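Long-range contacts in cellulase (Bacteroides salanitronis, PDB 6WQY), which probably hydrolyses internal beta-1,4-glucosidic bonds of cellulose and related plant polysaccharides as the broad-specificity, family 5 glycoside hydrolase part of a longer protein: residues 31-36 with 70-75; 113-118 with 164-169; 307-312 with 343-348. All coordinates share one frame; numbering follows the deposited sequence.

Contact 1. Residues 31-36 with 70-75; sequences LGLGWN and AGFTSV
Gly-34 and Trp-35 form parallel bridges with Ser-74 and Val-75, and the Gly-34 and Ser-74 CA atoms lie 4.6 Å apart. Ahead of this short ladder both chains arrive as loops following helices, and the overall directions of the touching parts differ by 82°. Leu-33 O takes a 2.8 Å bond from Thr-73 N, nearly straight and in the carbonyl plane, with a weak second one from Ser-74 N. Trp-35 N continues the ladder to Ser-74 O.

Two hydroxyls add side-chain bonds. Thr-73 OG1, anti to its own carbonyl carbon (chi1 -43°), accepts from Leu-33 N at 3.0 Å and packs on Gly-32 CA, where phi is positive. Ser-74 OG donates to Leu-31 O at 2.7 Å, tilted from the carbonyl plane, and is also hydrogen-bonded with Asn-114 ND2.

On the side of Trp-35 and Val-75 the polar pattern gives way to rings. Trp-35 CB sits over one face of Phe-72, 4.1 Å from the ring centroid in a CH-pi contact. Beyond it the indole turns an edge to the same ring, an edge-to-face pair whose planes make 62°; the centroid of the five-membered ring of Trp-35 lies 5.0 Å from that of the Phe-72 ring. Leu-33 CD2 approaches Phe-72 CE1 to 3.7 Å, and Gly-34 O lies at the phenyl edge, near its plane. Val-75 CG1 meets the indole edge in plane, at CE3, while Trp-35 NE1 is spent on Asp-346 OD2.

The chemistry therefore changes along the contact: hydroxyls take up the amide of Leu-33 and the carbonyl of Leu-31, at the end of helix 24-31, ahead of the ladder, and aromatic packing of Phe-72 and Trp-35 continues on the face that carries Trp-35 and Val-75.

Contact 2. Residues 113-118 with 164-169; sequences LNAIIN and GNFLVF
Ala-115, Ile-116 and Ile-117 pair in parallel with Leu-167, Val-168 and Phe-169, the two strand axes coming within 4.7 Å at an angle of 23°. The tight part is the hydrogen-bonded ladder. Ala-115 N bonds Phe-166 O, Val-168 N returns to Ala-115 O at 2.8 Å, and Ile-117 N reaches Val-168 O at 3.1 Å; the last two donors lie nearly along the C=O axis. Ile-116 CA adds a C-H...O contact to Val-168 O.

Side chains alternate about this ladder. On one face Ile-116 CG1 runs alongside Val-168 CB at 3.9 Å, the two pointing the same way. On the other, Leu-167 CD1 lies against Ala-115 CB at 4.0 Å. Ile-117, its CG1 between the backbone N and the carbonyl carbon (chi1 57°), swings CG1 and CD1 beside Phe-169 CD1. Phe-166 brings CD2 to Leu-113 O at 3.5 Å, with Asn-114 CA at the ring edge and Leu-167 CB over one face. The Asn-114 amide slides past it, nearly coplanar with the ring (22°), and its OD1 is hydrogen-bonded with Gln-17 NE2.

The pairing widens toward its C-terminal end: at the last bridge, Ile-117 with Phe-169, the CA atoms stand 5.3 Å apart, against 4.6 Å for those of Ile-116 and Val-168. At the other end it is the type I turn from Gly-164 to Leu-167 that stands apart, through the partly exposed Gly-164 and Asn-165, which do not join the packing.

Ala-115, Ile-117 and Phe-169 pack outward on helices 95-110 and 139-159, whereas Ile-116 and Val-168 face the barrel interior. Adjacent parallel strands linked through helix 139-159 are a beta-alpha-beta crossover, here joining the third and fourth strands of a TIM barrel.

Contact 3. Residues 307-312 with 343-348; sequences IGEMGC and FYWDAG
Glu-309 runs alongside Trp-345, pointing the same way, with OE1 standing 3.9 Å above the indole plane, offset toward its rim. Carboxylate and ring are tilted by 25°, and Glu-309 CD approaches Trp-345 CE3 to 3.7 Å. The carboxylate is gripped by other groups: OE1 is hydrogen-bonded with Tyr-253 OH and OE2 forms a salt bridge with Arg-76. Family 5 glycosidases carry their nucleophilic glutamate at the end of the seventh strand, so this placement is consistent with an active-site position.

The backbones pair in parallel but not evenly. Phe-343 N bonds Ile-307 O at 2.9 Å, and the next bond, weak, runs from Met-310 N to Phe-343 O. Two residues, Gly-308 and Glu-309, thus lie where a regular ladder has one, and Gly-308 takes helix-like angles (psi -22°) in this bulge-like irregularity. Gly-308 O is hydrogen-bonded with Asn-36 ND2 and passes Phe-343 CB at 3.3 Å. Regular pairing resumes with Trp-345 N to Met-310 O at 2.8 Å.

Met-310 has its CG between the backbone N and the carbonyl carbon (chi1 50°), and this, together with a bend at chi2, brings SD to 3.7 Å from Tyr-344 CA. The Tyr-344 ring lies beside Gly-311 CA, at 3.9 Å from CE1, while its OH is hydrogen-bonded with Trp-357 O.

Helix 318-337 connects strands 305-310 and 342-346 in a beta-alpha-beta unit: Met-310 packs outward on Val-331 and Cys-332 of that helix, and Phe-343 and Trp-345 turn inward to Asn-36 of strand 34-37.

From the N terminus, contact 1 closes the loop through helix 61-70 and pairs the first and second barrel strands. Contact 2 then closes a longer excursion through helix 139-159 between the third and fourth, and contact 3 joins the seventh and eighth across helix 318-337. The three follow in series, neither nesting nor crossing. Contacts 1 and 2 share a seam, Val-75 N and O probably bonding Asn-114 O and Ile-116 N. Contacts 1 and 3 meet where Asn-36 N probably bonds Tyr-344 O, joining the first strand to the last and closing the barrel. Between contacts 2 and 3, with centres about 17 Å apart, Ile-116 CD1 packs on Phe-343 CZ inside it.

Contact 1. Residues 31-36 with 70-75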
loop_
_atom_site.group_PDB
_atom_site.type_symbol
_atom_site.label_atom_id
_atom_site.label_comp_id
_atom_site.label_asym_id
_atom_site.label_seq_id
_atom_site.Cartn_x
_atom_site.Cartn_y
_atom_site.Cartn_z
ATOM N N LEU A 31 4.174 11.781 5.435
ATOM C CA LEU A 31 3.147 10.782 5.149
ATOM C C LEU A 31 2.325 10.405 6.378
ATOM O O LEU A 31 1.198 9.918 6.220
ATOM C CB LEU A 31 3.778 9.544 4.509
ATOM C CG LEU A 31 4.145 9.746 3.036
ATOM C CD1 LEU A 31 5.264 8.819 2.605
ATOM C CD2 LEU A 31 2.923 9.582 2.144
ATOM N N GLY A 32 2.851 10.609 7.579
ATOM C CA GLY A 32 2.055 10.454 8.793
ATOM C C GLY A 32 1.445 9.077 8.969
ATOM O O GLY A 32 2.128 8.048 8.881
ATOM N N LEU A 33 0.146 9.067 9.273
ATOM C CA LEU A 33 -0.626 7.840 9.470
ATOM C C LEU A 33 -1.516 7.642 8.258
ATOM O O LEU A 33 -2.251 8.560 7.865
ATOM C CB LEU A 33 -1.493 7.941 10.729
ATOM C CG LEU A 33 -2.411 6.752 11.005
ATOM C CD1 LEU A 33 -1.615 5.473 11.255
ATOM C CD2 LEU A 33 -3.324 7.033 12.182
ATOM N N GLY A 34 -1.463 6.452 7.662
ATOM C CA GLY A 34 -2.206 6.173 6.455
ATOM C C GLY A 34 -3.381 5.224 6.647
ATOM O O GLY A 34 -3.501 4.507 7.631
ATOM N N TRP A 35 -4.224 5.195 5.616
ATOM C CA TRP A 35 -5.427 4.377 5.572
ATOM C C TRP A 35 -5.651 3.950 4.133
ATOM O O TRP A 35 -5.502 4.761 3.219
ATOM C CB TRP A 35 -6.597 5.197 6.090
ATOM C CG TRP A 35 -7.932 4.522 6.219
ATOM C CD1 TRP A 35 -8.425 3.897 7.331
ATOM C CD2 TRP A 35 -8.982 4.494 5.245
ATOM N NE1 TRP A 35 -9.725 3.487 7.113
ATOM C CE2 TRP A 35 -10.091 3.835 5.836
ATOM C CE3 TRP A 35 -9.105 4.983 3.945
ATOM C CZ2 TRP A 35 -11.298 3.637 5.148
ATOM C CZ3 TRP A 35 -10.292 4.778 3.264
ATOM C CH2 TRP A 35 -11.379 4.124 3.874
ATOM N N ASN A 36 -6.031 2.682 3.941
ATOM C CA ASN A 36 -6.344 2.150 2.623
ATOM C C ASN A 36 -7.840 2.122 2.357
ATOM O O ASN A 36 -8.609 1.598 3.171
ATOM C CB ASN A 36 -5.901 0.679 2.481
ATOM C CG ASN A 36 -4.432 0.507 2.198
ATOM O OD1 ASN A 36 -4.020 0.461 1.035
ATOM N ND2 ASN A 36 -3.643 0.366 3.246
ATOM N N ALA A 70 -10.591 12.668 11.456
ATOM C CA ALA A 70 -10.136 11.660 12.404
ATOM C C ALA A 70 -8.632 11.701 12.637
ATOM O O ALA A 70 -8.151 11.044 13.569
ATOM C CB ALA A 70 -10.530 10.260 11.921
ATOM N N GLY A 71 -7.881 12.434 11.824
ATOM C CA GLY A 71 -6.462 12.587 12.017
ATOM C C GLY A 71 -5.573 11.747 11.133
ATOM O O GLY A 71 -4.355 11.712 11.371
ATOM N N PHE A 72 -6.120 11.084 10.127
ATOM C CA PHE A 72 -5.263 10.442 9.140
ATOM C C PHE A 72 -4.587 11.500 8.275
ATOM O O PHE A 72 -5.113 12.595 8.070
ATOM C CB PHE A 72 -6.087 9.479 8.280
ATOM C CG PHE A 72 -6.460 8.223 9.002
ATOM C CD1 PHE A 72 -5.575 7.151 9.065
ATOM C CD2 PHE A 72 -7.673 8.118 9.672
ATOM C CE1 PHE A 72 -5.894 6.001 9.745
ATOM C CE2 PHE A 72 -7.994 6.956 10.363
ATOM C CZ PHE A 72 -7.102 5.898 10.406
ATOM N N THR A 73 -3.402 11.154 7.767
ATOM C CA THR A 73 -2.573 12.037 6.952
ATOM C C THR A 73 -2.651 11.715 5.469
ATOM O O THR A 73 -2.576 12.623 4.617
ATOM C CB THR A 73 -1.099 11.893 7.375
ATOM O OG1 THR A 73 -0.998 11.853 8.800
ATOM C CG2 THR A 73 -0.244 13.025 6.807
ATOM N N SER A 74 -2.743 10.418 5.155
ATOM C CA SER A 74 -2.558 9.925 3.803
ATOM C C SER A 74 -3.512 8.767 3.539
ATOM O O SER A 74 -3.815 7.990 4.445
ATOM C CB SER A 74 -1.120 9.412 3.623
ATOM O OG SER A 74 -0.171 10.418 3.944
ATOM N N VAL A 75 -3.940 8.621 2.285
ATOM C CA VAL A 75 -4.808 7.516 1.886
ATOM C C VAL A 75 -4.196 6.783 0.709
ATOM O O VAL A 75 -3.876 7.400 -0.317
ATOM C CB VAL A 75 -6.215 8.015 1.516
ATOM C CG1 VAL A 75 -7.089 6.873 1.065
ATOM C CG2 VAL A 75 -6.841 8.714 2.698
#

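Contact 2. Residues 113-118 with 164-169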
loop_
_atom_site.group_PDB
_atom_site.type_symbol
_atom_site.label_atom_id
_atom_site.label_comp_id
_atom_site.label_asym_id
_atom_site.label_seq_id
_atom_site.Cartn_x
_atom_site.Cartn_y
_atom_site.Cartn_z
ATOM N N LEU A 113 -5.417 15.561 2.311
ATOM C CA LEU A 113 -4.717 14.305 2.518
ATOM C C LEU A 113 -3.741 14.056 1.378
ATOM O O LEU A 113 -3.969 14.472 0.236
ATOM C CB LEU A 113 -5.730 13.162 2.576
ATOM C CG LEU A 113 -6.757 13.253 3.703
ATOM C CD1 LEU A 113 -7.955 12.372 3.430
ATOM C CD2 LEU A 113 -6.109 12.873 5.028
ATOM N N ASN A 114 -2.654 13.348 1.682
ATOM C CA ASN A 114 -1.843 12.766 0.623
ATOM C C ASN A 114 -2.574 11.545 0.065
ATOM O O ASN A 114 -3.446 10.980 0.729
ATOM C CB ASN A 114 -0.481 12.330 1.138
ATOM C CG ASN A 114 0.287 13.450 1.781
ATOM O OD1 ASN A 114 0.397 14.549 1.243
ATOM N ND2 ASN A 114 0.845 13.161 2.951
ATOM N N ALA A 115 -2.221 11.130 -1.150
ATOM C CA ALA A 115 -2.889 10.017 -1.813
ATOM C C ALA A 115 -1.887 9.175 -2.574
ATOM O O ALA A 115 -0.971 9.718 -3.198
ATOM C CB ALA A 115 -3.955 10.530 -2.786
ATOM N N ILE A 116 -2.088 7.857 -2.560
ATOM C CA ILE A 116 -1.309 6.927 -3.372
ATOM C C ILE A 116 -2.290 6.212 -4.293
ATOM O O ILE A 116 -3.313 5.724 -3.817
ATOM C CB ILE A 116 -0.585 5.877 -2.507
ATOM C CG1 ILE A 116 0.316 6.530 -1.455
ATOM C CG2 ILE A 116 0.213 4.922 -3.401
ATOM C CD1 ILE A 116 0.980 5.534 -0.521
ATOM N N ILE A 117 -1.982 6.114 -5.591
ATOM C CA ILE A 117 -2.741 5.256 -6.506
ATOM C C ILE A 117 -1.775 4.225 -7.087
ATOM O O ILE A 117 -0.570 4.467 -7.183
ATOM C CB ILE A 117 -3.459 6.036 -7.624
ATOM C CG1 ILE A 117 -2.497 6.886 -8.452
ATOM C CG2 ILE A 117 -4.582 6.885 -7.027
ATOM C CD1 ILE A 117 -3.139 7.572 -9.641
ATOM N N ASN A 118 -2.315 3.079 -7.514
ATOM C CA ASN A 118 -1.458 1.991 -7.978
ATOM C C ASN A 118 -2.142 1.211 -9.106
ATOM O O ASN A 118 -3.180 1.604 -9.646
ATOM C CB ASN A 118 -1.040 1.079 -6.806
ATOM C CG ASN A 118 -2.157 0.155 -6.347
ATOM O OD1 ASN A 118 -3.278 0.216 -6.865
ATOM N ND2 ASN A 118 -1.860 -0.687 -5.376
ATOM N N GLY A 164 0.152 18.203 -7.585
ATOM C CA GLY A 164 1.363 18.339 -6.808
ATOM C C GLY A 164 1.736 17.060 -6.079
ATOM O O GLY A 164 1.166 15.983 -6.279
ATOM N N ASN A 165 2.720 17.206 -5.194
ATOM C CA ASN A 165 3.338 16.054 -4.559
ATOM C C ASN A 165 2.524 15.484 -3.400
ATOM O O ASN A 165 2.995 14.532 -2.756
ATOM C CB ASN A 165 4.781 16.352 -4.155
ATOM C CG ASN A 165 5.757 16.167 -5.315
ATOM O OD1 ASN A 165 5.370 15.755 -6.420
ATOM N ND2 ASN A 165 7.035 16.429 -5.060
ATOM N N PHE A 166 1.286 15.941 -3.174
ATOM C CA PHE A 166 0.380 15.160 -2.335
ATOM C C PHE A 166 0.128 13.790 -2.950
ATOM O O PHE A 166 -0.229 12.849 -2.229
ATOM C CB PHE A 166 -0.960 15.881 -2.092
ATOM C CG PHE A 166 -1.968 15.721 -3.200
ATOM C CD1 PHE A 166 -1.953 16.550 -4.307
ATOM C CD2 PHE A 166 -2.933 14.722 -3.139
ATOM C CE1 PHE A 166 -2.859 16.391 -5.331
ATOM C CE2 PHE A 166 -3.833 14.556 -4.166
ATOM C CZ PHE A 166 -3.799 15.397 -5.270
ATOM N N LEU A 167 0.256 13.674 -4.280
ATOM C CA LEU A 167 -0.117 12.470 -5.013
ATOM C C LEU A 167 1.125 11.662 -5.348
ATOM O O LEU A 167 2.066 12.163 -5.983
ATOM C CB LEU A 167 -0.879 12.846 -6.277
ATOM C CG LEU A 167 -1.310 11.665 -7.152
ATOM C CD1 LEU A 167 -2.243 10.699 -6.428
ATOM C CD2 LEU A 167 -1.988 12.209 -8.418
ATOM N N VAL A 168 1.092 10.399 -4.922
ATOM C CA VAL A 168 2.140 9.403 -5.128
ATOM C C VAL A 168 1.615 8.336 -6.082
ATOM O O VAL A 168 0.449 7.939 -5.994
ATOM C CB VAL A 168 2.476 8.751 -3.769
ATOM C CG1 VAL A 168 3.443 7.579 -3.910
ATOM C CG2 VAL A 168 3.010 9.773 -2.786
ATOM N N PHE A 169 2.480 7.858 -6.982
ATOM C CA PHE A 169 2.168 6.689 -7.804
ATOM C C PHE A 169 2.958 5.491 -7.268
ATOM O O PHE A 169 4.176 5.602 -7.085
ATOM C CB PHE A 169 2.586 6.894 -9.270
ATOM C CG PHE A 169 1.971 8.092 -9.966
ATOM C CD1 PHE A 169 0.768 8.666 -9.585
ATOM C CD2 PHE A 169 2.649 8.625 -11.053
ATOM C CE1 PHE A 169 0.258 9.757 -10.276
ATOM C CE2 PHE A 169 2.146 9.712 -11.741
ATOM C CZ PHE A 169 0.947 10.279 -11.360
#

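Contact 3. Residues 307-312 with 343-348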
loop_
_atom_site.group_PDB
_atom_site.type_symbol
_atom_site.label_atom_id
_atom_site.label_comp_id
_atom_site.label_asym_id
_atom_site.label_seq_id
_atom_site.Cartn_x
_atom_site.Cartn_y
_atom_site.Cartn_z
ATOM N N ILE A 307 5.007 1.203 4.748
ATOM C CA ILE A 307 4.234 -0.017 4.977
ATOM C C ILE A 307 2.868 0.252 4.353
ATOM O O ILE A 307 1.977 0.856 4.961
ATOM C CB ILE A 307 4.162 -0.364 6.462
ATOM C CG1 ILE A 307 5.561 -0.639 7.030
ATOM C CG2 ILE A 307 3.253 -1.558 6.681
ATOM C CD1 ILE A 307 5.649 -0.486 8.513
ATOM N N GLY A 308 2.713 -0.165 3.100
ATOM C CA GLY A 308 1.528 0.151 2.330
ATOM C C GLY A 308 0.266 -0.532 2.813
ATOM O O GLY A 308 -0.831 -0.061 2.494
ATOM N N GLU A 309 0.400 -1.646 3.545
ATOM C CA GLU A 309 -0.727 -2.316 4.175
ATOM C C GLU A 309 -0.253 -2.939 5.486
ATOM O O GLU A 309 0.813 -3.566 5.528
ATOM C CB GLU A 309 -1.317 -3.428 3.307
ATOM C CG GLU A 309 -1.852 -2.981 1.975
ATOM C CD GLU A 309 -2.438 -4.105 1.128
ATOM O OE1 GLU A 309 -2.730 -5.199 1.679
ATOM O OE2 GLU A 309 -2.618 -3.873 -0.105
ATOM N N MET A 310 -1.084 -2.803 6.523
ATOM C CA MET A 310 -0.925 -3.432 7.834
ATOM C C MET A 310 -2.318 -3.406 8.465
ATOM O O MET A 310 -3.238 -2.781 7.926
ATOM C CB MET A 310 0.138 -2.723 8.689
ATOM C CG MET A 310 -0.012 -1.220 8.800
ATOM S SD MET A 310 -1.309 -0.628 9.909
ATOM C CE MET A 310 -0.702 -1.173 11.514
ATOM N N GLY A 311 -2.500 -4.087 9.595
ATOM C CA GLY A 311 -3.757 -3.983 10.308
ATOM C C GLY A 311 -4.082 -5.244 11.084
ATOM O O GLY A 311 -3.276 -6.167 11.185
ATOM N N CYS A 312 -5.301 -5.266 11.637
ATOM C CA CYS A 312 -5.761 -6.378 12.457
ATOM C C CYS A 312 -7.272 -6.259 12.561
ATOM O O CYS A 312 -7.778 -5.162 12.817
ATOM C CB CYS A 312 -5.135 -6.307 13.861
ATOM S SG CYS A 312 -5.463 -7.716 14.909
ATOM N N PHE A 343 0.093 2.212 6.691
ATOM C CA PHE A 343 -1.225 2.412 6.094
ATOM C C PHE A 343 -2.129 1.254 6.504
ATOM O O PHE A 343 -1.919 0.112 6.080
ATOM C CB PHE A 343 -1.134 2.482 4.565
ATOM C CG PHE A 343 -0.549 3.776 4.039
ATOM C CD1 PHE A 343 0.801 4.074 4.209
ATOM C CD2 PHE A 343 -1.344 4.673 3.363
ATOM C CE1 PHE A 343 1.328 5.273 3.727
ATOM C CE2 PHE A 343 -0.825 5.863 2.872
ATOM C CZ PHE A 343 0.513 6.157 3.052
ATOM N N TYR A 344 -3.131 1.552 7.321
ATOM C CA TYR A 344 -4.066 0.546 7.814
ATOM C C TYR A 344 -4.954 0.037 6.681
ATOM O O TYR A 344 -5.441 0.819 5.863
ATOM C CB TYR A 344 -4.910 1.196 8.935
ATOM C CG TYR A 344 -5.979 0.277 9.474
ATOM C CD1 TYR A 344 -5.721 -0.599 10.523
ATOM C CD2 TYR A 344 -7.240 0.231 8.881
ATOM C CE1 TYR A 344 -6.687 -1.479 10.965
ATOM C CE2 TYR A 344 -8.198 -0.655 9.311
ATOM C CZ TYR A 344 -7.915 -1.506 10.355
ATOM O OH TYR A 344 -8.845 -2.422 10.796
ATOM N N TRP A 345 -5.179 -1.281 6.640
ATOM C CA TRP A 345 -6.009 -1.897 5.605
ATOM C C TRP A 345 -7.480 -1.889 6.014
ATOM O O TRP A 345 -7.888 -2.646 6.901
ATOM C CB TRP A 345 -5.561 -3.341 5.339
ATOM C CG TRP A 345 -6.426 -4.008 4.306
ATOM C CD1 TRP A 345 -7.343 -4.976 4.515
ATOM C CD2 TRP A 345 -6.500 -3.680 2.917
ATOM N NE1 TRP A 345 -7.986 -5.292 3.341
ATOM C CE2 TRP A 345 -7.484 -4.503 2.338
ATOM C CE3 TRP A 345 -5.802 -2.789 2.093
ATOM C CZ2 TRP A 345 -7.801 -4.444 0.981
ATOM C CZ3 TRP A 345 -6.128 -2.724 0.755
ATOM C CH2 TRP A 345 -7.111 -3.548 0.213
ATOM N N ASP A 346 -8.288 -1.078 5.334
ATOM C CA ASP A 346 -9.720 -0.956 5.641
ATOM C C ASP A 346 -10.529 -1.471 4.448
ATOM O O ASP A 346 -10.791 -0.749 3.479
ATOM C CB ASP A 346 -10.089 0.483 6.004
ATOM C CG ASP A 346 -11.486 0.611 6.559
ATOM O OD1 ASP A 346 -12.409 -0.018 5.999
ATOM O OD2 ASP A 346 -11.665 1.352 7.558
ATOM N N ALA A 347 -10.974 -2.730 4.535
ATOM C CA ALA A 347 -11.761 -3.344 3.477
ATOM C C ALA A 347 -13.224 -2.939 3.540
ATOM O O ALA A 347 -13.997 -3.361 2.692
ATOM C CB ALA A 347 -11.651 -4.877 3.565
ATOM N N GLY A 348 -13.631 -2.146 4.530
ATOM C CA GLY A 348 -15.014 -1.708 4.583
ATOM C C GLY A 348 -15.947 -2.871 4.837
ATOM O O GLY A 348 -15.680 -3.760 5.658
#